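Local coordinates for putative uncharacterized protein (Mycobacterium avium, PDB 2Z6V), which is probably a sulfotransferase, expected to move a sulfuryl group from the donor PAPS to an acceptor that is not known, at residues 264-273 with 329-337; 278-287 with 301-312. One frame throughout, in Å; residues are numbered along the deposited sequence.

Contact 1 of 2, residues 264-273 with 329-337; sequences PDARLIWAHR and ERFFHMYYH
The guanidinium of Arg273 lies flat on one face of the Tyr336 ring, planes 11° apart, with Arg273 CZ 3.8 Å from the ring centroid in a cation-pi contact. CG stands anti to the backbone N (chi1 -179°), and the extended chain from CG to NE lays CD over the same face; Glu411 pairs with NE. One face of the Tyr335 ring receives CD2 of His272, while the His272 edge meets CB of His333. Trp270 CE3 and Phe331 CD1 approach obliquely to 3.9 Å. Trp270, His272, Phe331, His333 and Tyr335 share one side of the sheet, where Phe406 adds another ring and Tyr402 OH bonds His272 ND1. At the other end Arg330, its chain folded back, sends NH2 to a lone pair of Ala266 O (3.1 Å) and NH1 to a water. Ile269, Ala271, Phe332 and Met334 occupy the opposite side; Met334 CE reaches Ala271 CB at 3.5 Å. Backbone donors and acceptors alternate from Phe332 N to Leu268 O (2.8 Å) through His272 N to Met334 O (2.6 Å) and on to Tyr336 N with His272 O. This is parallel pairing of 267-272 with edge strand 331-335 in the central sheet of the alpha/beta sulfotransferase fold.

Contact 2 of 2, residues 278-287 with 301-312; sequences ATGSLCNLWR and QTEMGRLAMWQM. With PLM (palmitic acid), chain C.
Trp286 drives its indole into the flank of helix 301-312, the six-membered ring leading. Trp286 CH2 comes to 3.6 Å from Ala308 CA and also touches Leu307 CG, and Trp286 CE3 rests against Met304 CG at 3.5 Å. A first torsion of -69° sets CG anti to the carbonyl carbon and lets the ring reach across to the other helix. Gln311 approaches the indole from the opposite direction, its amide plane turned 54° from the ring, and Gln311 NE2 donates to palmitic acid O1 at 3.3 Å. Leu282 CD1 also borders the acyl chain, consistent with the helix pair lining part of a pocket, but Gln311 OE1 and Trp286 NE1 sit too close to the ligand in the model, so this detail is doubtful. Helices 278-285 and 301-312 cross at 123° with axes 9.3 Å apart, within the helical layers around the sulfotransferase sheet; small residues sit at the closest backbone approach, where Cys283 SG meets Ala308 CB at 3.3 Å. Met312, bent at both chi2 and chi3, curls its CE onto Ala278 CB (3.6 Å) and lays CG beside Thr279 OG1, a hydroxyl bonded to Pro275 O. Phe399 of helix 392-405 touches both Thr279 and Met312. Gln301 spreads over one face of the Arg287 guanidinium, whose NE and NH2 are held by Tyr388 OH and Glu387.

Overall arrangement
After three N-terminal helices, 109-113 is the first strand of the sheet; strand 267-272 later pairs beside it. The chain leaves 267-272 directly into helix 275-285, then passes helix 287-293 and turns back along helix 301-326; contact 2 closes this short excursion of 13 residues. Helix 301-326 continues to strand 331-335, where contact 1 closes the larger loop of 55 residues, so contact 2 falls wholly within it. The whole is a right-handed beta-alpha-beta crossover in which contact 1 joins the strands and contact 2 the connecting helices. Their centres lie 23 Å apart, nearest atoms about 5 Å, without touching.

Contact 1 of 2, residues 264-273 with 329-337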
loop_
_atom_site.group_PDB
_atom_site.type_symbol
_atom_site.label_atom_id
_atom_site.label_comp_id
_atom_site.label_asym_id
_atom_site.label_seq_id
_atom_site.Cartn_x
_atom_site.Cartn_y
_atom_site.Cartn_z
ATOM N N PRO A 264 -13.789 -6.597 11.630
ATOM C CA PRO A 264 -14.949 -7.396 11.216
ATOM C C PRO A 264 -16.075 -6.617 10.526
ATOM O O PRO A 264 -16.802 -7.178 9.702
ATOM C CB PRO A 264 -15.403 -8.044 12.526
ATOM C CG PRO A 264 -14.992 -7.034 13.553
ATOM C CD PRO A 264 -13.612 -6.648 13.092
ATOM N N ASP A 265 -16.201 -5.330 10.845
ATOM C CA ASP A 265 -17.250 -4.482 10.267
ATOM C C ASP A 265 -16.837 -3.713 9.005
ATOM O O ASP A 265 -17.591 -2.867 8.501
ATOM C CB ASP A 265 -17.736 -3.484 11.324
ATOM C CG ASP A 265 -16.629 -2.528 11.798
ATOM O OD1 ASP A 265 -15.416 -2.839 11.655
ATOM O OD2 ASP A 265 -16.985 -1.458 12.339
ATOM N N ALA A 266 -15.646 -4.012 8.498
ATOM C CA ALA A 266 -15.114 -3.343 7.317
ATOM C C ALA A 266 -15.997 -3.375 6.075
ATOM O O ALA A 266 -16.531 -4.412 5.692
ATOM C CB ALA A 266 -13.754 -3.920 6.977
ATOM N N ARG A 267 -16.145 -2.217 5.447
ATOM C CA ARG A 267 -16.910 -2.111 4.217
ATOM C C ARG A 267 -15.868 -2.240 3.104
ATOM O O ARG A 267 -15.094 -1.325 2.838
ATOM C CB ARG A 267 -17.645 -0.776 4.183
ATOM C CG ARG A 267 -18.697 -0.719 5.260
ATOM C CD ARG A 267 -19.480 0.563 5.242
ATOM N NE ARG A 267 -18.693 1.695 5.720
ATOM C CZ ARG A 267 -19.217 2.879 6.020
ATOM N NH1 ARG A 267 -20.527 3.071 5.889
ATOM N NH2 ARG A 267 -18.437 3.864 6.454
ATOM N N LEU A 268 -15.860 -3.409 2.476
ATOM C CA LEU A 268 -14.893 -3.751 1.449
ATOM C C LEU A 268 -15.194 -3.340 0.011
ATOM O O LEU A 268 -16.157 -3.810 -0.604
ATOM C CB LEU A 268 -14.653 -5.260 1.503
ATOM C CG LEU A 268 -14.358 -5.842 2.895
ATOM C CD1 LEU A 268 -14.390 -7.366 2.825
ATOM C CD2 LEU A 268 -13.007 -5.354 3.404
ATOM N N ILE A 269 -14.354 -2.459 -0.520
ATOM C CA ILE A 269 -14.492 -2.015 -1.899
ATOM C C ILE A 269 -13.467 -2.807 -2.690
ATOM O O ILE A 269 -12.273 -2.613 -2.520
ATOM C CB ILE A 269 -14.170 -0.517 -2.064
ATOM C CG1 ILE A 269 -15.148 0.330 -1.250
ATOM C CG2 ILE A 269 -14.239 -0.133 -3.534
ATOM C CD1 ILE A 269 -14.852 1.797 -1.312
ATOM N N TRP A 270 -13.935 -3.716 -3.530
ATOM C CA TRP A 270 -13.052 -4.534 -4.351
ATOM C C TRP A 270 -12.833 -3.793 -5.676
ATOM O O TRP A 270 -13.790 -3.514 -6.407
ATOM C CB TRP A 270 -13.712 -5.894 -4.602
ATOM C CG TRP A 270 -12.810 -6.956 -5.159
ATOM C CD1 TRP A 270 -11.691 -6.773 -5.918
ATOM C CD2 TRP A 270 -12.996 -8.376 -5.057
ATOM N NE1 TRP A 270 -11.170 -7.991 -6.300
ATOM C CE2 TRP A 270 -11.952 -8.991 -5.785
ATOM C CE3 TRP A 270 -13.948 -9.188 -4.422
ATOM C CZ2 TRP A 270 -11.829 -10.384 -5.897
ATOM C CZ3 TRP A 270 -13.828 -10.579 -4.534
ATOM C CH2 TRP A 270 -12.774 -11.159 -5.267
ATOM N N ALA A 271 -11.578 -3.456 -5.973
ATOM C CA ALA A 271 -11.238 -2.737 -7.210
ATOM C C ALA A 271 -10.886 -3.723 -8.320
ATOM O O ALA A 271 -10.053 -4.602 -8.132
ATOM C CB ALA A 271 -10.068 -1.795 -6.961
ATOM N N HIS A 272 -11.520 -3.561 -9.478
ATOM C CA HIS A 272 -11.294 -4.459 -10.607
ATOM C C HIS A 272 -10.701 -3.805 -11.846
ATOM O O HIS A 272 -10.844 -2.601 -12.073
ATOM C CB HIS A 272 -12.608 -5.136 -11.011
ATOM C CG HIS A 272 -13.254 -5.912 -9.909
ATOM N ND1 HIS A 272 -12.737 -7.097 -9.433
ATOM C CD2 HIS A 272 -14.359 -5.656 -9.168
ATOM C CE1 HIS A 272 -13.496 -7.539 -8.446
ATOM N NE2 HIS A 272 -14.486 -6.682 -8.265
ATOM N N ARG A 273 -10.048 -4.629 -12.654
ATOM C CA ARG A 273 -9.444 -4.189 -13.901
ATOM C C ARG A 273 -8.933 -5.413 -14.645
ATOM O O ARG A 273 -8.735 -6.474 -14.045
ATOM C CB ARG A 273 -8.280 -3.225 -13.643
ATOM C CG ARG A 273 -7.636 -2.719 -14.927
ATOM C CD ARG A 273 -6.636 -1.597 -14.692
ATOM N NE ARG A 273 -6.123 -1.073 -15.954
ATOM C CZ ARG A 273 -5.244 -0.078 -16.062
ATOM N NH1 ARG A 273 -4.765 0.517 -14.975
ATOM N NH2 ARG A 273 -4.847 0.328 -17.262
ATOM N N GLU A 329 -22.585 -9.264 -0.920
ATOM C CA GLU A 329 -23.072 -8.012 -0.354
ATOM C C GLU A 329 -22.076 -7.296 0.580
ATOM O O GLU A 329 -22.241 -6.117 0.880
ATOM C CB GLU A 329 -24.406 -8.257 0.369
ATOM C CG GLU A 329 -24.294 -9.024 1.678
ATOM C CD GLU A 329 -25.646 -9.482 2.217
ATOM O OE1 GLU A 329 -26.690 -8.898 1.830
ATOM O OE2 GLU A 329 -25.664 -10.422 3.041
ATOM N N ARG A 330 -21.050 -8.002 1.039
ATOM C CA ARG A 330 -20.055 -7.395 1.918
ATOM C C ARG A 330 -19.054 -6.562 1.111
ATOM O O ARG A 330 -18.190 -5.884 1.674
ATOM C CB ARG A 330 -19.298 -8.478 2.702
ATOM C CG ARG A 330 -20.092 -9.145 3.827
ATOM C CD ARG A 330 -20.510 -8.143 4.897
ATOM N NE ARG A 330 -19.381 -7.402 5.462
ATOM C CZ ARG A 330 -18.430 -7.926 6.237
ATOM N NH1 ARG A 330 -18.453 -9.217 6.556
ATOM N NH2 ARG A 330 -17.452 -7.150 6.705
ATOM N N PHE A 331 -19.185 -6.616 -0.211
ATOM C CA PHE A 331 -18.285 -5.900 -1.106
ATOM C C PHE A 331 -18.993 -4.914 -2.031
ATOM O O PHE A 331 -20.197 -5.017 -2.282
ATOM C CB PHE A 331 -17.537 -6.882 -2.012
ATOM C CG PHE A 331 -16.734 -7.910 -1.285
ATOM C CD1 PHE A 331 -15.369 -7.737 -1.101
ATOM C CD2 PHE A 331 -17.335 -9.068 -0.809
ATOM C CE1 PHE A 331 -14.608 -8.709 -0.452
ATOM C CE2 PHE A 331 -16.588 -10.048 -0.159
ATOM C CZ PHE A 331 -15.220 -9.869 0.020
ATOM N N PHE A 332 -18.221 -3.951 -2.526
ATOM C CA PHE A 332 -18.721 -3.002 -3.505
ATOM C C PHE A 332 -17.742 -3.218 -4.646
ATOM O O PHE A 332 -16.536 -3.265 -4.419
ATOM C CB PHE A 332 -18.623 -1.544 -3.053
ATOM C CG PHE A 332 -19.099 -0.587 -4.106
ATOM C CD1 PHE A 332 -20.450 -0.261 -4.207
ATOM C CD2 PHE A 332 -18.226 -0.128 -5.091
ATOM C CE1 PHE A 332 -20.924 0.496 -5.278
ATOM C CE2 PHE A 332 -18.689 0.630 -6.169
ATOM C CZ PHE A 332 -20.041 0.941 -6.264
ATOM N N HIS A 333 -18.234 -3.357 -5.868
ATOM C CA HIS A 333 -17.306 -3.585 -6.961
ATOM C C HIS A 333 -17.041 -2.370 -7.814
ATOM O O HIS A 333 -17.912 -1.859 -8.510
ATOM C CB HIS A 333 -17.769 -4.769 -7.808
ATOM C CG HIS A 333 -17.785 -6.051 -7.043
ATOM N ND1 HIS A 333 -18.951 -6.711 -6.720
ATOM C CD2 HIS A 333 -16.784 -6.738 -6.445
ATOM C CE1 HIS A 333 -18.666 -7.748 -5.953
ATOM N NE2 HIS A 333 -17.358 -7.785 -5.770
ATOM N N MET A 334 -15.804 -1.912 -7.737
ATOM C CA MET A 334 -15.370 -0.749 -8.478
ATOM C C MET A 334 -14.548 -1.200 -9.681
ATOM O O MET A 334 -13.462 -1.760 -9.534
ATOM C CB MET A 334 -14.549 0.141 -7.555
ATOM C CG MET A 334 -14.060 1.412 -8.179
ATOM S SD MET A 334 -13.132 2.296 -6.941
ATOM C CE MET A 334 -11.573 1.372 -6.957
ATOM N N TYR A 335 -15.086 -0.962 -10.871
ATOM C CA TYR A 335 -14.427 -1.348 -12.108
ATOM C C TYR A 335 -13.636 -0.194 -12.697
ATOM O O TYR A 335 -14.098 0.947 -12.720
ATOM C CB TYR A 335 -15.465 -1.824 -13.125
ATOM C CG TYR A 335 -16.186 -3.087 -12.708
ATOM C CD1 TYR A 335 -15.673 -4.346 -13.027
ATOM C CD2 TYR A 335 -17.369 -3.025 -11.970
ATOM C CE1 TYR A 335 -16.326 -5.517 -12.622
ATOM C CE2 TYR A 335 -18.026 -4.184 -11.558
ATOM C CZ TYR A 335 -17.503 -5.426 -11.887
ATOM O OH TYR A 335 -18.162 -6.568 -11.489
ATOM N N TYR A 336 -12.437 -0.503 -13.174
ATOM C CA TYR A 336 -11.576 0.497 -13.789
ATOM C C TYR A 336 -12.299 1.208 -14.933
ATOM O O TYR A 336 -12.265 2.439 -15.039
ATOM C CB TYR A 336 -10.312 -0.172 -14.328
ATOM C CG TYR A 336 -9.413 0.759 -15.096
ATOM C CD1 TYR A 336 -8.784 1.829 -14.463
ATOM C CD2 TYR A 336 -9.198 0.581 -16.463
ATOM C CE1 TYR A 336 -7.957 2.701 -15.173
ATOM C CE2 TYR A 336 -8.375 1.449 -17.181
ATOM C CZ TYR A 336 -7.758 2.503 -16.528
ATOM O OH TYR A 336 -6.931 3.353 -17.225
ATOM N N HIS A 337 -12.963 0.431 -15.784
ATOM C CA HIS A 337 -13.659 1.014 -16.911
ATOM C C HIS A 337 -14.786 1.953 -16.503
ATOM O O HIS A 337 -15.101 2.886 -17.228
ATOM C CB HIS A 337 -14.173 -0.075 -17.867
ATOM C CG HIS A 337 -15.201 -0.994 -17.275
ATOM N ND1 HIS A 337 -14.880 -2.214 -16.718
ATOM C CD2 HIS A 337 -16.550 -0.888 -17.196
ATOM C CE1 HIS A 337 -15.985 -2.822 -16.328
ATOM N NE2 HIS A 337 -17.011 -2.039 -16.607
HETATM O O HOH W 1 -16.981 -10.360 8.800
#

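Contact 2 of 2, residues 278-287 with 301-312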
loop_
_atom_site.group_PDB
_atom_site.type_symbol
_atom_site.label_atom_id
_atom_site.label_comp_id
_atom_site.label_asym_id
_atom_site.label_seq_id
_atom_site.Cartn_x
_atom_site.Cartn_y
_atom_site.Cartn_z
ATOM N N ALA A 278 -3.110 -5.690 -15.693
ATOM C CA ALA A 278 -2.578 -5.463 -14.363
ATOM C C ALA A 278 -1.331 -6.293 -14.070
ATOM O O ALA A 278 -0.440 -5.838 -13.361
ATOM C CB ALA A 278 -3.650 -5.748 -13.322
ATOM N N THR A 279 -1.264 -7.502 -14.616
ATOM C CA THR A 279 -0.119 -8.377 -14.381
ATOM C C THR A 279 1.158 -7.851 -15.023
ATOM O O THR A 279 2.223 -7.841 -14.405
ATOM C CB THR A 279 -0.401 -9.797 -14.905
ATOM O OG1 THR A 279 -1.446 -10.391 -14.123
ATOM C CG2 THR A 279 0.849 -10.666 -14.819
ATOM N N GLY A 280 1.045 -7.417 -16.272
ATOM C CA GLY A 280 2.201 -6.892 -16.974
ATOM C C GLY A 280 2.620 -5.568 -16.370
ATOM O O GLY A 280 3.806 -5.221 -16.356
ATOM N N SER A 281 1.634 -4.828 -15.872
ATOM C CA SER A 281 1.886 -3.541 -15.249
ATOM C C SER A 281 2.627 -3.772 -13.937
ATOM O O SER A 281 3.465 -2.959 -13.542
ATOM C CB SER A 281 0.566 -2.810 -14.993
ATOM O OG SER A 281 0.791 -1.534 -14.421
ATOM N N LEU A 282 2.330 -4.886 -13.268
ATOM C CA LEU A 282 2.999 -5.201 -12.004
ATOM C C LEU A 282 4.479 -5.438 -12.257
ATOM O O LEU A 282 5.323 -4.878 -11.565
ATOM C CB LEU A 282 2.394 -6.444 -11.330
ATOM C CG LEU A 282 3.090 -6.809 -10.007
ATOM C CD1 LEU A 282 3.035 -5.616 -9.065
ATOM C CD2 LEU A 282 2.431 -8.012 -9.361
ATOM N N CYS A 283 4.780 -6.267 -13.251
ATOM C CA CYS A 283 6.159 -6.585 -13.614
ATOM C C CYS A 283 6.940 -5.329 -13.971
ATOM O O CYS A 283 8.135 -5.209 -13.679
ATOM C CB CYS A 283 6.193 -7.529 -14.817
ATOM S SG CYS A 283 5.563 -9.179 -14.504
ATOM N N ASN A 284 6.258 -4.398 -14.623
ATOM C CA ASN A 284 6.889 -3.162 -15.027
ATOM C C ASN A 284 7.144 -2.292 -13.801
ATOM O O ASN A 284 8.190 -1.645 -13.690
ATOM C CB ASN A 284 5.994 -2.437 -16.040
ATOM C CG ASN A 284 6.620 -1.160 -16.560
ATOM O OD1 ASN A 284 7.759 -1.164 -17.037
ATOM N ND2 ASN A 284 5.876 -0.057 -16.476
ATOM N N LEU A 285 6.190 -2.293 -12.874
ATOM C CA LEU A 285 6.313 -1.497 -11.660
ATOM C C LEU A 285 7.580 -1.853 -10.899
ATOM O O LEU A 285 8.237 -0.980 -10.323
ATOM C CB LEU A 285 5.100 -1.722 -10.748
ATOM C CG LEU A 285 5.016 -0.861 -9.479
ATOM C CD1 LEU A 285 4.825 0.589 -9.882
ATOM C CD2 LEU A 285 3.868 -1.313 -8.597
ATOM N N TRP A 286 7.917 -3.141 -10.907
ATOM C CA TRP A 286 9.086 -3.638 -10.190
ATOM C C TRP A 286 10.431 -3.145 -10.705
ATOM O O TRP A 286 11.434 -3.196 -9.990
ATOM C CB TRP A 286 9.102 -5.164 -10.193
ATOM C CG TRP A 286 8.035 -5.807 -9.382
ATOM C CD1 TRP A 286 7.324 -5.249 -8.357
ATOM C CD2 TRP A 286 7.601 -7.165 -9.478
ATOM N NE1 TRP A 286 6.475 -6.178 -7.809
ATOM C CE2 TRP A 286 6.625 -7.363 -8.478
ATOM C CE3 TRP A 286 7.943 -8.237 -10.312
ATOM C CZ2 TRP A 286 5.990 -8.588 -8.289
ATOM C CZ3 TRP A 286 7.309 -9.459 -10.122
ATOM C CH2 TRP A 286 6.345 -9.623 -9.119
ATOM N N ARG A 287 10.462 -2.671 -11.941
ATOM C CA ARG A 287 11.711 -2.208 -12.506
ATOM C C ARG A 287 12.352 -1.069 -11.721
ATOM O O ARG A 287 13.570 -1.063 -11.516
ATOM C CB ARG A 287 11.502 -1.820 -13.965
ATOM C CG ARG A 287 11.397 -3.026 -14.891
ATOM C CD ARG A 287 11.135 -2.580 -16.309
ATOM N NE ARG A 287 10.986 -3.695 -17.245
ATOM C CZ ARG A 287 11.974 -4.496 -17.640
ATOM N NH1 ARG A 287 13.209 -4.322 -17.183
ATOM N NH2 ARG A 287 11.720 -5.470 -18.502
ATOM N N GLN A 301 14.123 -10.983 -16.360
ATOM C CA GLN A 301 12.765 -10.448 -16.480
ATOM C C GLN A 301 11.726 -11.486 -16.873
ATOM O O GLN A 301 10.529 -11.300 -16.642
ATOM C CB GLN A 301 12.732 -9.285 -17.480
ATOM C CG GLN A 301 13.486 -8.051 -17.003
ATOM C CD GLN A 301 12.911 -7.462 -15.721
ATOM O OE1 GLN A 301 13.589 -6.719 -15.010
ATOM N NE2 GLN A 301 11.656 -7.784 -15.426
ATOM N N THR A 302 12.179 -12.578 -17.474
ATOM C CA THR A 302 11.266 -13.635 -17.873
ATOM C C THR A 302 10.835 -14.371 -16.614
ATOM O O THR A 302 9.715 -14.874 -16.528
ATOM C CB THR A 302 11.940 -14.623 -18.835
ATOM O OG1 THR A 302 12.392 -13.919 -20.001
ATOM C CG2 THR A 302 10.961 -15.710 -19.246
ATOM N N GLU A 303 11.723 -14.422 -15.630
ATOM C CA GLU A 303 11.403 -15.093 -14.381
ATOM C C GLU A 303 10.553 -14.197 -13.486
ATOM O O GLU A 303 9.914 -14.665 -12.545
ATOM C CB GLU A 303 12.675 -15.510 -13.643
ATOM C CG GLU A 303 12.389 -16.261 -12.350
ATOM C CD GLU A 303 13.597 -17.007 -11.821
ATOM O OE1 GLU A 303 14.103 -17.905 -12.533
ATOM O OE2 GLU A 303 14.041 -16.697 -10.692
ATOM N N MET A 304 10.547 -12.904 -13.784
ATOM C CA MET A 304 9.757 -11.962 -13.007
ATOM C C MET A 304 8.283 -12.176 -13.346
ATOM O O MET A 304 7.399 -11.928 -12.530
ATOM C CB MET A 304 10.172 -10.530 -13.346
ATOM C CG MET A 304 10.550 -9.688 -12.146
ATOM S SD MET A 304 12.112 -10.166 -11.404
ATOM C CE MET A 304 11.628 -11.538 -10.382
ATOM N N GLY A 305 8.033 -12.645 -14.563
ATOM C CA GLY A 305 6.677 -12.900 -15.005
ATOM C C GLY A 305 5.986 -13.995 -14.212
ATOM O O GLY A 305 4.812 -13.857 -13.882
ATOM N N ARG A 306 6.692 -15.082 -13.907
ATOM C CA ARG A 306 6.080 -16.157 -13.138
ATOM C C ARG A 306 5.834 -15.746 -11.693
ATOM O O ARG A 306 4.880 -16.221 -11.070
ATOM C CB ARG A 306 6.916 -17.444 -13.180
ATOM C CG ARG A 306 8.404 -17.237 -13.141
ATOM C CD ARG A 306 8.928 -16.889 -14.529
ATOM N NE ARG A 306 9.406 -18.057 -15.272
ATOM C CZ ARG A 306 10.494 -18.758 -14.955
ATOM N NH1 ARG A 306 11.230 -18.419 -13.901
ATOM N NH2 ARG A 306 10.852 -19.797 -15.701
ATOM N N LEU A 307 6.683 -14.872 -11.155
ATOM C CA LEU A 307 6.491 -14.410 -9.784
ATOM C C LEU A 307 5.249 -13.515 -9.760
ATOM O O LEU A 307 4.400 -13.640 -8.875
ATOM C CB LEU A 307 7.720 -13.636 -9.276
ATOM C CG LEU A 307 7.575 -12.873 -7.937
ATOM C CD1 LEU A 307 7.037 -13.782 -6.827
ATOM C CD2 LEU A 307 8.935 -12.286 -7.534
ATOM N N ALA A 308 5.137 -12.626 -10.741
ATOM C CA ALA A 308 3.985 -11.738 -10.813
ATOM C C ALA A 308 2.720 -12.580 -10.931
ATOM O O ALA A 308 1.702 -12.274 -10.318
ATOM C CB ALA A 308 4.107 -10.801 -12.012
ATOM N N MET A 309 2.793 -13.645 -11.723
ATOM C CA MET A 309 1.656 -14.537 -11.922
ATOM C C MET A 309 1.270 -15.213 -10.612
ATOM O O MET A 309 0.096 -15.307 -10.273
ATOM C CB MET A 309 2.003 -15.603 -12.959
ATOM C CG MET A 309 0.924 -16.644 -13.160
ATOM S SD MET A 309 1.493 -17.998 -14.201
ATOM C CE MET A 309 1.493 -17.220 -15.799
ATOM N N TRP A 310 2.278 -15.684 -9.889
ATOM C CA TRP A 310 2.090 -16.350 -8.609
ATOM C C TRP A 310 1.446 -15.385 -7.609
ATOM O O TRP A 310 0.510 -15.746 -6.892
ATOM C CB TRP A 310 3.451 -16.822 -8.096
ATOM C CG TRP A 310 3.449 -17.416 -6.724
ATOM C CD1 TRP A 310 3.256 -18.725 -6.394
ATOM C CD2 TRP A 310 3.695 -16.724 -5.493
ATOM N NE1 TRP A 310 3.374 -18.896 -5.032
ATOM C CE2 TRP A 310 3.641 -17.681 -4.456
ATOM C CE3 TRP A 310 3.960 -15.387 -5.166
ATOM C CZ2 TRP A 310 3.842 -17.345 -3.113
ATOM C CZ3 TRP A 310 4.162 -15.052 -3.831
ATOM C CH2 TRP A 310 4.101 -16.029 -2.822
ATOM N N GLN A 311 1.947 -14.155 -7.568
ATOM C CA GLN A 311 1.417 -13.152 -6.661
ATOM C C GLN A 311 -0.016 -12.765 -7.010
ATOM O O GLN A 311 -0.861 -12.611 -6.122
ATOM C CB GLN A 311 2.304 -11.909 -6.668
ATOM C CG GLN A 311 3.514 -12.024 -5.773
ATOM C CD GLN A 311 4.288 -10.725 -5.691
ATOM O OE1 GLN A 311 3.704 -9.652 -5.713
ATOM N NE2 GLN A 311 5.601 -10.820 -5.580
ATOM N N MET A 312 -0.293 -12.599 -8.297
ATOM C CA MET A 312 -1.637 -12.241 -8.718
ATOM C C MET A 312 -2.648 -13.314 -8.328
ATOM O O MET A 312 -3.768 -12.990 -7.939
ATOM C CB MET A 312 -1.687 -12.000 -10.231
ATOM C CG MET A 312 -1.035 -10.691 -10.650
ATOM S SD MET A 312 -1.754 -9.285 -9.776
ATOM C CE MET A 312 -2.365 -8.275 -11.118
HETATM C C1 PLM C . 6.585 -6.792 -4.378
HETATM O O1 PLM C . 6.905 -7.974 -4.629
HETATM O O2 PLM C . 7.110 -6.059 -3.512
HETATM C C2 PLM C . 5.451 -6.175 -5.200
HETATM C C3 PLM C . 4.232 -7.098 -5.242
HETATM C C4 PLM C . 3.034 -6.454 -5.944
HETATM C C5 PLM C . 2.575 -5.182 -5.227
HETATM C C6 PLM C . 3.440 -3.976 -5.598
HETATM C C7 PLM C . 3.167 -2.813 -4.643
HETATM C C8 PLM C . 3.783 -3.086 -3.270
HETATM C C9 PLM C . 2.840 -2.611 -2.164
HETATM C CA PLM C . 2.401 -1.162 -2.386
HETATM C CB PLM C . 1.119 -0.844 -1.612
HETATM C CC PLM C . 0.020 -1.835 -1.998
HETATM C CD PLM C . 0.197 -3.162 -1.257
HETATM C CE PLM C . -0.517 -4.320 -1.959
HETATM C CF PLM C . 0.122 -4.582 -3.324
HETATM C CG PLM C . -0.464 -5.822 -3.998
#